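PDB 4E1F: VgrG protein from Vibrio cholerae, which cross-links G-actin, its substrate, probably in a nucleotide-dependent way, through an actin cross-linking domain whose pocket here holds ADP and manganese. Local coordinates for residues 278-283 with 349-354; 25-30 with 173-178; 16-21 with 333-338. The protein carries 1 engineered substitution. All coordinates share one frame; numbering follows the deposited sequence.

From the N terminus, residues 16-21 open contact 3 and residues 25-30 open contact 2 almost at once. Contact 2 closes first, at 173-178, well within the span of contact 3. Residues 278-283 then open contact 1, contact 3 closes at 333-338, and contact 1 closes at 349-354, so contacts 1 and 3 cross while contacts 2 and 1 follow in series. Strand 344-352 is the common element: it pairs with strand 173-180, strand 277-279 and strand 337-339. All three contacts touch ADP, bringing segments from the N-terminal part, the middle and the C-terminal part of the chain to the nucleotide.

Contact 1. Residues 278-283 with 349-354; sequences LPRTKP and LFEFRT. With ADP (adenosine-5'-diphosphate), chain B; SO4 (sulfate ion), chain H.
Leu278 and Glu351 form the hydrogen-bonded pair of a short antiparallel ladder between strand 277-279 and strand 344-352. Leu278 N gives to Glu351 O at 2.8 Å, and Glu351 N returns the bond to Leu278 O. Pro279 sits opposite Phe350 in the next, non-hydrogen-bonded pair. Beyond the strand end the pairing continues through Arg280 N, which reaches Leu349 O at 2.8 Å from above the carbonyl plane. A side chain then takes over: Thr281 OG1 accepts from Leu349 N (2.9 Å), and the same hydroxyl is also bonded to Ile333 O. Water 2 links Thr281 N to Leu349 O.

Apolar contact is modest. Pro279 CB approaches Phe350 CE1 at 4.1 Å, and Tyr230 of helix 221-245 touches both residues. Leu349 sends CD2 to the adenine, 3.4 Å from ADP C5.

The charged groups form a chain. Arg280 CG, anti to the carbonyl carbon (chi1 -72°), and CD, turned by the bend at chi2, lie against Glu351 CB; a further bend at chi3 turns the guanidinium. Its plane stands 83° from the carboxylate's, and the salt bridge is long, Arg280 NE to Glu351 OE1 at 3.9 Å, with water 1 bridging the same two atoms. Glu351 OE2 takes Arg353 NH1 on its syn side at 2.7 Å. Arg353 also grips a sulfate, probably from the crystallisation liquor, through NH1 and NH2. Glu351 thus holds Arg353 directly and Arg280 only loosely; His331 O, bonded to NH1, is the firmer tie of Arg280. With Lys272 also bonded to the sulfate, the cluster is consistent with a site that tolerates an anion.

Contact 2. Residues 25-30 with 173-178; sequences IGIQNE and QQATVG. Engineered in segment 25-30: Gln28 (natural residue Glu). With ADP (adenosine-5'-diphosphate), chain B.
The Asn29 and Gln173 side chains run alongside each other in the same direction, with their amide planes turned 50° apart. Gln173 NE2 keeps its partner in its own amide plane, yet it meets Asn29 OD1 (3.0 Å) from above the acceptor's carbonyl plane, 55° out of it. Asn29 CG swings anti to the backbone N (chi1 -176°), which sets OD1 beside the extended Gln173 chain, and Gln173 NE2 has a second acceptor in Pro364 O. The other amide pair, the engineered Gln28 (Glu in nature) and Gln174, meets mainly through the aliphatic parts, CB of Gln28 lying 4.2 Å from CB of Gln174.

The backbones between these two faces form a regular antiparallel ladder joining strand 24-30 to strand 173-180. Gly26 with Thr176 and Gln28 with Gln174 are the hydrogen-bonded pairs, each closed by two N-H to O bonds, such as Gly26 N to Thr176 O at 2.8 Å. Between and beyond them stand the non-hydrogen-bonded pairs, among them Ile25 with Val177, where CD1 of Ile25 touches CG2 of Val177 at 3.8 Å. The side chain of Ile27 barely meets that of Ala175 and turns its end toward Met111 of helix 101-124.

The face carrying Gln28, Gln174 and Thr176 bears the nucleotide. Gly26, having no side chain, lets the ribose come down onto the backbone, with Gly26 CA 3.3 Å from ADP O2'. ADP O3' makes a weak bond to Ile27 O, and Thr176 lies against the sugar, its CB 3.7 Å from ADP O4', with CG2 reaching adenine N3. Farther along, the Gln28 side chain is about 5 Å from the manganese ion. Ser24 OG and Ser93 O add hydrogen bonds to ADP, whereas these two strands offer the sugar mainly backbone and close packing.

Contact 3. Residues 16-21 with 333-338; sequences FPTHFP and INNATV. With ADP (adenosine-5'-diphosphate), chain B.
Thr18 and Phe20 embrace Thr337 through its backbone: Thr337 N gives to Thr18 O at 2.9 Å, and Phe20 N gives to Thr337 O at 3.1 Å. The first bond is nearly straight (173° at the hydrogen), although its donor stands above the carbonyl plane. Alpha-carbon hydrogens fill in around them, notably Val338 CA against Phe20 O at 3.1 Å.

Among side chains, the main polar link is between His19 and Thr337, which cross at about a right angle. Thr337 OG1 lies in the imidazole plane, at the ring edge, hydrogen-bonded to His19 ND1 (2.9 Å); on the histidine's other nitrogen, NE2 is bonded to Gly339 O. Thr337 OG1 also shares water 3 with Thr18 OG1, so that hydroxyl joins a ring and a water.

The backbone bonds make a short parallel pairing, residues 19-20 lying alongside strand 337-339, whose remaining edge pairs antiparallel with strand 344-352 in a beta hairpin.

Van der Waals contacts across the pair are few, and in them methyls rest on polar groups: Thr18 CG2 on the Asn335 amide, 3.5 Å from ND2, and Val338 CG1 on Pro21 O at 3.6 Å. Both segments, however, wrap the nucleotide: Phe16 offers one ring face to ADP C8, its CD2 3.7 Å away, while Ile333 CD1 packs near ADP O4'. At the adenine's amino end, Ala336 CB lies 3.8 Å from ADP N6, which the Phe20 ring meets with its edge.

Contact 1. Residues 278-283 with 349-354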
# COMPACT_ATOMS: atom_id res chain seq x y z
N LEU A 278 5.42 -5.13 3.55
CA LEU A 278 4.53 -4.55 4.55
C LEU A 278 3.10 -5.09 4.52
O LEU A 278 2.40 -4.87 3.53
CB LEU A 278 4.55 -3.01 4.43
CG LEU A 278 3.62 -2.21 5.33
CD1 LEU A 278 4.11 -2.18 6.80
CD2 LEU A 278 3.38 -0.81 4.75
N PRO A 279 2.63 -5.76 5.62
CA PRO A 279 1.23 -6.23 5.64
C PRO A 279 0.34 -4.99 5.60
O PRO A 279 0.68 -3.99 6.24
CB PRO A 279 1.10 -6.96 6.98
CG PRO A 279 2.52 -7.33 7.34
CD PRO A 279 3.34 -6.16 6.85
N ARG A 280 -0.70 -5.01 4.75
CA ARG A 280 -1.61 -3.89 4.51
C ARG A 280 -3.01 -4.18 5.01
O ARG A 280 -3.90 -3.35 4.86
CB ARG A 280 -1.66 -3.61 2.99
CG ARG A 280 -0.36 -2.96 2.44
CD ARG A 280 -0.13 -1.51 2.84
NE ARG A 280 -1.19 -0.62 2.34
CZ ARG A 280 -2.17 -0.13 3.10
NH1 ARG A 280 -2.21 -0.40 4.40
NH2 ARG A 280 -3.10 0.65 2.57
N THR A 281 -3.24 -5.39 5.52
CA THR A 281 -4.54 -5.84 6.01
C THR A 281 -4.46 -6.05 7.52
O THR A 281 -3.47 -6.57 8.03
CB THR A 281 -4.96 -7.15 5.26
OG1 THR A 281 -4.93 -6.92 3.84
CG2 THR A 281 -6.35 -7.67 5.68
N LYS A 282 -5.52 -5.63 8.24
CA LYS A 282 -5.70 -5.78 9.68
C LYS A 282 -5.48 -7.23 10.08
O LYS A 282 -6.23 -8.09 9.62
CB LYS A 282 -7.12 -5.35 10.07
CG LYS A 282 -7.42 -5.35 11.58
CD LYS A 282 -8.88 -4.98 11.85
CE LYS A 282 -9.17 -3.50 11.65
NZ LYS A 282 -10.62 -3.22 11.71
N PRO A 283 -4.44 -7.53 10.91
CA PRO A 283 -4.17 -8.93 11.31
C PRO A 283 -5.34 -9.74 11.91
O PRO A 283 -5.53 -10.90 11.55
CB PRO A 283 -3.01 -8.78 12.32
CG PRO A 283 -2.30 -7.54 11.87
CD PRO A 283 -3.42 -6.60 11.46
N LEU A 349 -3.29 -8.37 1.92
CA LEU A 349 -2.41 -7.60 1.05
C LEU A 349 -1.07 -7.21 1.64
O LEU A 349 -0.95 -7.03 2.86
CB LEU A 349 -3.16 -6.35 0.57
CG LEU A 349 -4.09 -6.49 -0.64
CD1 LEU A 349 -5.30 -7.39 -0.34
CD2 LEU A 349 -4.63 -5.14 -1.03
N PHE A 350 -0.06 -7.10 0.77
CA PHE A 350 1.30 -6.78 1.16
C PHE A 350 1.91 -5.74 0.22
O PHE A 350 1.88 -5.91 -1.00
CB PHE A 350 2.15 -8.05 1.17
CG PHE A 350 1.57 -9.10 2.08
CD1 PHE A 350 1.84 -9.08 3.45
CD2 PHE A 350 0.66 -10.04 1.60
CE1 PHE A 350 1.24 -10.00 4.30
CE2 PHE A 350 0.06 -10.97 2.45
CZ PHE A 350 0.37 -10.95 3.79
N GLU A 351 2.51 -4.70 0.79
CA GLU A 351 3.18 -3.69 -0.00
C GLU A 351 4.66 -3.98 -0.09
O GLU A 351 5.32 -4.14 0.92
CB GLU A 351 2.93 -2.30 0.60
CG GLU A 351 3.51 -1.14 -0.20
CD GLU A 351 3.32 0.20 0.48
OE1 GLU A 351 2.17 0.57 0.77
OE2 GLU A 351 4.33 0.91 0.69
N PHE A 352 5.18 -4.03 -1.32
CA PHE A 352 6.62 -4.18 -1.55
C PHE A 352 7.18 -2.75 -1.52
O PHE A 352 6.96 -1.98 -2.47
CB PHE A 352 6.91 -4.92 -2.87
CG PHE A 352 6.61 -6.40 -2.79
CD1 PHE A 352 5.30 -6.87 -2.94
CD2 PHE A 352 7.62 -7.32 -2.54
CE1 PHE A 352 5.02 -8.23 -2.81
CE2 PHE A 352 7.34 -8.70 -2.48
CZ PHE A 352 6.04 -9.14 -2.60
N ARG A 353 7.87 -2.40 -0.42
CA ARG A 353 8.41 -1.05 -0.20
C ARG A 353 9.39 -0.63 -1.29
O ARG A 353 9.44 0.53 -1.68
CB ARG A 353 9.01 -0.94 1.21
CG ARG A 353 7.94 -1.15 2.33
CD ARG A 353 6.91 -0.01 2.37
NE ARG A 353 7.54 1.26 2.75
CZ ARG A 353 6.93 2.44 2.75
NH1 ARG A 353 5.66 2.54 2.37
NH2 ARG A 353 7.57 3.52 3.16
N THR A 354 10.15 -1.62 -1.80
CA THR A 354 11.08 -1.57 -2.94
C THR A 354 10.57 -2.70 -3.86
O THR A 354 10.31 -3.79 -3.38
CB THR A 354 12.52 -1.84 -2.44
OG1 THR A 354 12.92 -0.74 -1.63
CG2 THR A 354 13.53 -2.01 -3.58
PB ADP B . -2.67 5.95 0.70
O1B ADP B . -3.88 6.55 0.01
O2B ADP B . -2.98 5.88 2.20
O3B ADP B . -1.50 6.98 0.51
PA ADP B . -2.75 3.80 -1.28
O1A ADP B . -4.24 3.90 -1.30
O2A ADP B . -2.20 4.66 -2.41
O3A ADP B . -2.31 4.49 0.10
O5' ADP B . -2.33 2.24 -1.56
C5' ADP B . -3.06 1.43 -2.54
C4' ADP B . -2.39 0.32 -3.35
O4' ADP B . -3.01 -0.97 -3.04
C3' ADP B . -2.46 0.42 -4.88
O3' ADP B . -1.33 -0.10 -5.57
C2' ADP B . -3.66 -0.46 -5.22
O2' ADP B . -3.77 -0.96 -6.56
C1' ADP B . -3.41 -1.59 -4.26
N9 ADP B . -4.55 -2.51 -4.03
C8 ADP B . -5.80 -2.15 -3.62
N7 ADP B . -6.66 -3.15 -3.61
C5 ADP B . -5.90 -4.23 -4.02
C6 ADP B . -6.21 -5.60 -4.20
N6 ADP B . -7.42 -6.13 -3.91
N1 ADP B . -5.24 -6.43 -4.64
C2 ADP B . -4.02 -5.91 -4.88
N3 ADP B . -3.61 -4.65 -4.71
C4 ADP B . -4.60 -3.85 -4.29
S SO4 H . 4.84 6.20 2.85
O1 SO4 H . 4.54 7.44 2.15
O2 SO4 H . 6.28 6.03 2.94
O3 SO4 H . 4.22 6.25 4.18
O4 SO4 H . 4.27 5.08 2.10
O HOH W 1 -0.52 -0.64 -0.49
O HOH W 2 -1.63 -8.18 5.22

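Contact 2. Residues 25-30 with 173-178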
# COMPACT_ATOMS: atom_id res chain seq x y z
N ILE A 25 -2.68 -7.73 -8.06
CA ILE A 25 -1.57 -6.80 -7.96
C ILE A 25 -2.00 -5.38 -8.29
O ILE A 25 -2.83 -5.16 -9.18
CB ILE A 25 -0.34 -7.27 -8.83
CG1 ILE A 25 0.95 -6.40 -8.56
CG2 ILE A 25 -0.68 -7.34 -10.32
CD1 ILE A 25 2.25 -7.14 -8.68
N GLY A 26 -1.40 -4.45 -7.56
CA GLY A 26 -1.54 -3.02 -7.75
C GLY A 26 -0.16 -2.39 -7.74
O GLY A 26 0.78 -2.94 -7.15
N ILE A 27 -0.02 -1.27 -8.42
CA ILE A 27 1.26 -0.54 -8.49
C ILE A 27 1.08 0.93 -8.11
O ILE A 27 0.02 1.52 -8.34
CB ILE A 27 2.00 -0.71 -9.86
CG1 ILE A 27 1.19 -0.14 -11.06
CG2 ILE A 27 2.43 -2.19 -10.08
CD1 ILE A 27 1.98 0.06 -12.38
N GLN A 28 2.12 1.53 -7.51
CA GLN A 28 2.17 2.94 -7.13
C GLN A 28 3.40 3.53 -7.77
O GLN A 28 4.48 2.93 -7.69
CB GLN A 28 2.28 3.06 -5.63
CG GLN A 28 0.98 2.81 -4.89
CD GLN A 28 1.22 2.83 -3.40
OE1 GLN A 28 1.19 3.89 -2.75
NE2 GLN A 28 1.52 1.66 -2.85
N ASN A 29 3.25 4.67 -8.47
CA ASN A 29 4.34 5.25 -9.24
C ASN A 29 4.42 6.78 -9.05
O ASN A 29 3.60 7.54 -9.60
CB ASN A 29 4.13 4.86 -10.71
CG ASN A 29 5.19 5.28 -11.70
OD1 ASN A 29 6.40 5.13 -11.47
ND2 ASN A 29 4.75 5.71 -12.88
N GLU A 30 5.42 7.23 -8.27
CA GLU A 30 5.61 8.66 -8.02
C GLU A 30 6.32 9.32 -9.21
O GLU A 30 7.34 8.81 -9.68
CB GLU A 30 6.34 8.89 -6.69
CG GLU A 30 6.23 10.32 -6.16
CD GLU A 30 7.06 10.57 -4.91
OE1 GLU A 30 6.70 11.49 -4.14
OE2 GLU A 30 8.05 9.84 -4.70
N GLN A 173 8.69 3.88 -7.01
CA GLN A 173 7.78 2.78 -7.28
C GLN A 173 7.57 1.74 -6.18
O GLN A 173 8.52 1.28 -5.55
CB GLN A 173 8.20 2.08 -8.58
CG GLN A 173 8.05 2.97 -9.83
CD GLN A 173 8.55 2.31 -11.09
OE1 GLN A 173 9.44 1.46 -11.06
NE2 GLN A 173 8.02 2.71 -12.24
N GLN A 174 6.31 1.33 -6.03
CA GLN A 174 5.90 0.25 -5.14
C GLN A 174 4.90 -0.67 -5.83
O GLN A 174 4.31 -0.29 -6.83
CB GLN A 174 5.31 0.79 -3.84
CG GLN A 174 6.38 1.22 -2.87
CD GLN A 174 6.07 2.57 -2.32
OE1 GLN A 174 5.16 2.74 -1.51
NE2 GLN A 174 6.84 3.55 -2.74
N ALA A 175 4.71 -1.88 -5.28
CA ALA A 175 3.74 -2.83 -5.76
C ALA A 175 3.06 -3.42 -4.55
O ALA A 175 3.68 -3.56 -3.49
CB ALA A 175 4.41 -3.92 -6.60
N THR A 176 1.77 -3.71 -4.67
CA THR A 176 0.95 -4.32 -3.63
C THR A 176 0.38 -5.62 -4.18
O THR A 176 -0.32 -5.60 -5.20
CB THR A 176 -0.15 -3.35 -3.13
OG1 THR A 176 0.47 -2.22 -2.50
CG2 THR A 176 -1.12 -4.02 -2.12
N VAL A 177 0.65 -6.74 -3.50
CA VAL A 177 0.14 -8.06 -3.90
C VAL A 177 -0.93 -8.51 -2.92
O VAL A 177 -0.73 -8.42 -1.71
CB VAL A 177 1.29 -9.10 -4.05
CG1 VAL A 177 0.75 -10.52 -4.26
CG2 VAL A 177 2.23 -8.73 -5.19
N GLY A 178 -2.04 -9.01 -3.45
CA GLY A 178 -3.14 -9.54 -2.65
C GLY A 178 -3.27 -11.03 -2.92
O GLY A 178 -3.24 -11.45 -4.08
PB ADP B . -2.67 5.95 0.70
O1B ADP B . -3.88 6.55 0.01
O2B ADP B . -2.98 5.88 2.20
O3B ADP B . -1.50 6.98 0.51
PA ADP B . -2.75 3.80 -1.28
O1A ADP B . -4.24 3.90 -1.30
O2A ADP B . -2.20 4.66 -2.41
O3A ADP B . -2.31 4.49 0.10
O5' ADP B . -2.33 2.24 -1.56
C5' ADP B . -3.06 1.43 -2.54
C4' ADP B . -2.39 0.32 -3.35
O4' ADP B . -3.01 -0.97 -3.04
C3' ADP B . -2.46 0.42 -4.88
O3' ADP B . -1.33 -0.10 -5.57
C2' ADP B . -3.66 -0.46 -5.22
O2' ADP B . -3.77 -0.96 -6.56
C1' ADP B . -3.41 -1.59 -4.26
N9 ADP B . -4.55 -2.51 -4.03
C8 ADP B . -5.80 -2.15 -3.62
N7 ADP B . -6.66 -3.15 -3.61
C5 ADP B . -5.90 -4.23 -4.02
C6 ADP B . -6.21 -5.60 -4.20
N6 ADP B . -7.42 -6.13 -3.91
N1 ADP B . -5.24 -6.43 -4.64
C2 ADP B . -4.02 -5.91 -4.88
N3 ADP B . -3.61 -4.65 -4.71
C4 ADP B . -4.60 -3.85 -4.29

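Contact 3. Residues 16-21 with 333-338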
# COMPACT_ATOMS: atom_id res chain seq x y z
N PHE A 16 -11.42 1.21 -5.60
CA PHE A 16 -10.79 0.01 -6.14
C PHE A 16 -11.80 -1.16 -6.20
O PHE A 16 -12.56 -1.34 -5.24
CB PHE A 16 -9.60 -0.44 -5.25
CG PHE A 16 -8.43 0.50 -5.07
CD1 PHE A 16 -7.75 1.01 -6.18
CD2 PHE A 16 -7.94 0.81 -3.80
CE1 PHE A 16 -6.64 1.84 -6.02
CE2 PHE A 16 -6.82 1.64 -3.64
CZ PHE A 16 -6.19 2.17 -4.75
N PRO A 17 -11.79 -2.01 -7.26
CA PRO A 17 -12.56 -3.26 -7.17
C PRO A 17 -11.96 -4.06 -5.99
O PRO A 17 -10.77 -3.93 -5.71
CB PRO A 17 -12.27 -3.96 -8.49
CG PRO A 17 -11.03 -3.37 -8.99
CD PRO A 17 -10.93 -1.98 -8.47
N THR A 18 -12.79 -4.82 -5.26
CA THR A 18 -12.39 -5.59 -4.06
C THR A 18 -12.15 -7.08 -4.31
O THR A 18 -11.32 -7.68 -3.63
CB THR A 18 -13.42 -5.41 -2.93
OG1 THR A 18 -14.71 -5.79 -3.42
CG2 THR A 18 -13.48 -3.99 -2.40
N HIS A 19 -12.90 -7.67 -5.29
CA HIS A 19 -12.81 -9.11 -5.60
C HIS A 19 -11.99 -9.49 -6.83
O HIS A 19 -12.18 -8.91 -7.90
CB HIS A 19 -14.22 -9.72 -5.73
CG HIS A 19 -14.17 -11.23 -5.82
ND1 HIS A 19 -14.13 -12.02 -4.68
CD2 HIS A 19 -14.06 -12.02 -6.91
CE1 HIS A 19 -14.02 -13.26 -5.11
NE2 HIS A 19 -13.98 -13.31 -6.45
N PHE A 20 -11.16 -10.54 -6.70
CA PHE A 20 -10.37 -11.13 -7.79
C PHE A 20 -10.44 -12.64 -7.70
O PHE A 20 -10.49 -13.18 -6.60
CB PHE A 20 -8.90 -10.64 -7.79
CG PHE A 20 -8.83 -9.19 -8.20
CD1 PHE A 20 -8.92 -8.82 -9.53
CD2 PHE A 20 -8.79 -8.19 -7.23
CE1 PHE A 20 -8.96 -7.48 -9.90
CE2 PHE A 20 -8.81 -6.84 -7.60
CZ PHE A 20 -8.89 -6.49 -8.93
N PRO A 21 -10.48 -13.37 -8.84
CA PRO A 21 -10.59 -14.84 -8.75
C PRO A 21 -9.41 -15.52 -8.05
O PRO A 21 -9.62 -16.49 -7.34
CB PRO A 21 -10.68 -15.28 -10.22
CG PRO A 21 -10.08 -14.16 -11.01
CD PRO A 21 -10.46 -12.91 -10.25
N ILE A 333 -6.24 -2.29 4.02
CA ILE A 333 -7.14 -2.71 2.93
C ILE A 333 -7.77 -4.02 3.46
O ILE A 333 -7.16 -5.10 3.38
CB ILE A 333 -6.45 -2.82 1.55
CG1 ILE A 333 -5.88 -1.43 1.13
CG2 ILE A 333 -7.45 -3.35 0.50
CD1 ILE A 333 -4.85 -1.41 -0.01
N ASN A 334 -8.96 -3.88 4.09
CA ASN A 334 -9.65 -4.94 4.84
C ASN A 334 -10.87 -5.57 4.18
O ASN A 334 -11.37 -6.57 4.69
CB ASN A 334 -9.95 -4.44 6.27
CG ASN A 334 -8.72 -4.00 7.03
OD1 ASN A 334 -7.62 -4.50 6.84
ND2 ASN A 334 -8.86 -3.02 7.91
N ASN A 335 -11.31 -5.01 3.04
CA ASN A 335 -12.50 -5.49 2.33
C ASN A 335 -12.13 -6.22 1.03
O ASN A 335 -12.99 -6.42 0.17
CB ASN A 335 -13.44 -4.28 2.05
CG ASN A 335 -12.82 -3.19 1.20
OD1 ASN A 335 -11.59 -3.16 0.96
ND2 ASN A 335 -13.64 -2.27 0.70
N ALA A 336 -10.87 -6.62 0.88
CA ALA A 336 -10.42 -7.33 -0.33
C ALA A 336 -10.76 -8.80 -0.20
O ALA A 336 -10.60 -9.38 0.88
CB ALA A 336 -8.93 -7.13 -0.55
N THR A 337 -11.22 -9.41 -1.31
CA THR A 337 -11.64 -10.82 -1.37
C THR A 337 -11.12 -11.53 -2.60
O THR A 337 -10.79 -10.89 -3.60
CB THR A 337 -13.17 -10.99 -1.25
OG1 THR A 337 -13.81 -10.35 -2.35
CG2 THR A 337 -13.74 -10.50 0.06
N VAL A 338 -11.02 -12.87 -2.52
CA VAL A 338 -10.50 -13.75 -3.57
C VAL A 338 -11.41 -15.01 -3.70
O VAL A 338 -12.19 -15.31 -2.79
CB VAL A 338 -8.98 -14.07 -3.33
CG1 VAL A 338 -8.48 -15.28 -4.11
CG2 VAL A 338 -8.10 -12.88 -3.66
PB ADP B . -2.67 5.95 0.70
O1B ADP B . -3.88 6.55 0.01
O2B ADP B . -2.98 5.88 2.20
O3B ADP B . -1.50 6.98 0.51
PA ADP B . -2.75 3.80 -1.28
O1A ADP B . -4.24 3.90 -1.30
O2A ADP B . -2.20 4.66 -2.41
O3A ADP B . -2.31 4.49 0.10
O5' ADP B . -2.33 2.24 -1.56
C5' ADP B . -3.06 1.43 -2.54
C4' ADP B . -2.39 0.32 -3.35
O4' ADP B . -3.01 -0.97 -3.04
C3' ADP B . -2.46 0.42 -4.88
O3' ADP B . -1.33 -0.10 -5.57
C2' ADP B . -3.66 -0.46 -5.22
O2' ADP B . -3.77 -0.96 -6.56
C1' ADP B . -3.41 -1.59 -4.26
N9 ADP B . -4.55 -2.51 -4.03
C8 ADP B . -5.80 -2.15 -3.62
N7 ADP B . -6.66 -3.15 -3.61
C5 ADP B . -5.90 -4.23 -4.02
C6 ADP B . -6.21 -5.60 -4.20
N6 ADP B . -7.42 -6.13 -3.91
N1 ADP B . -5.24 -6.43 -4.64
C2 ADP B . -4.02 -5.91 -4.88
N3 ADP B . -3.61 -4.65 -4.71
C4 ADP B . -4.60 -3.85 -4.29
O HOH W 3 -15.30 -8.23 -2.37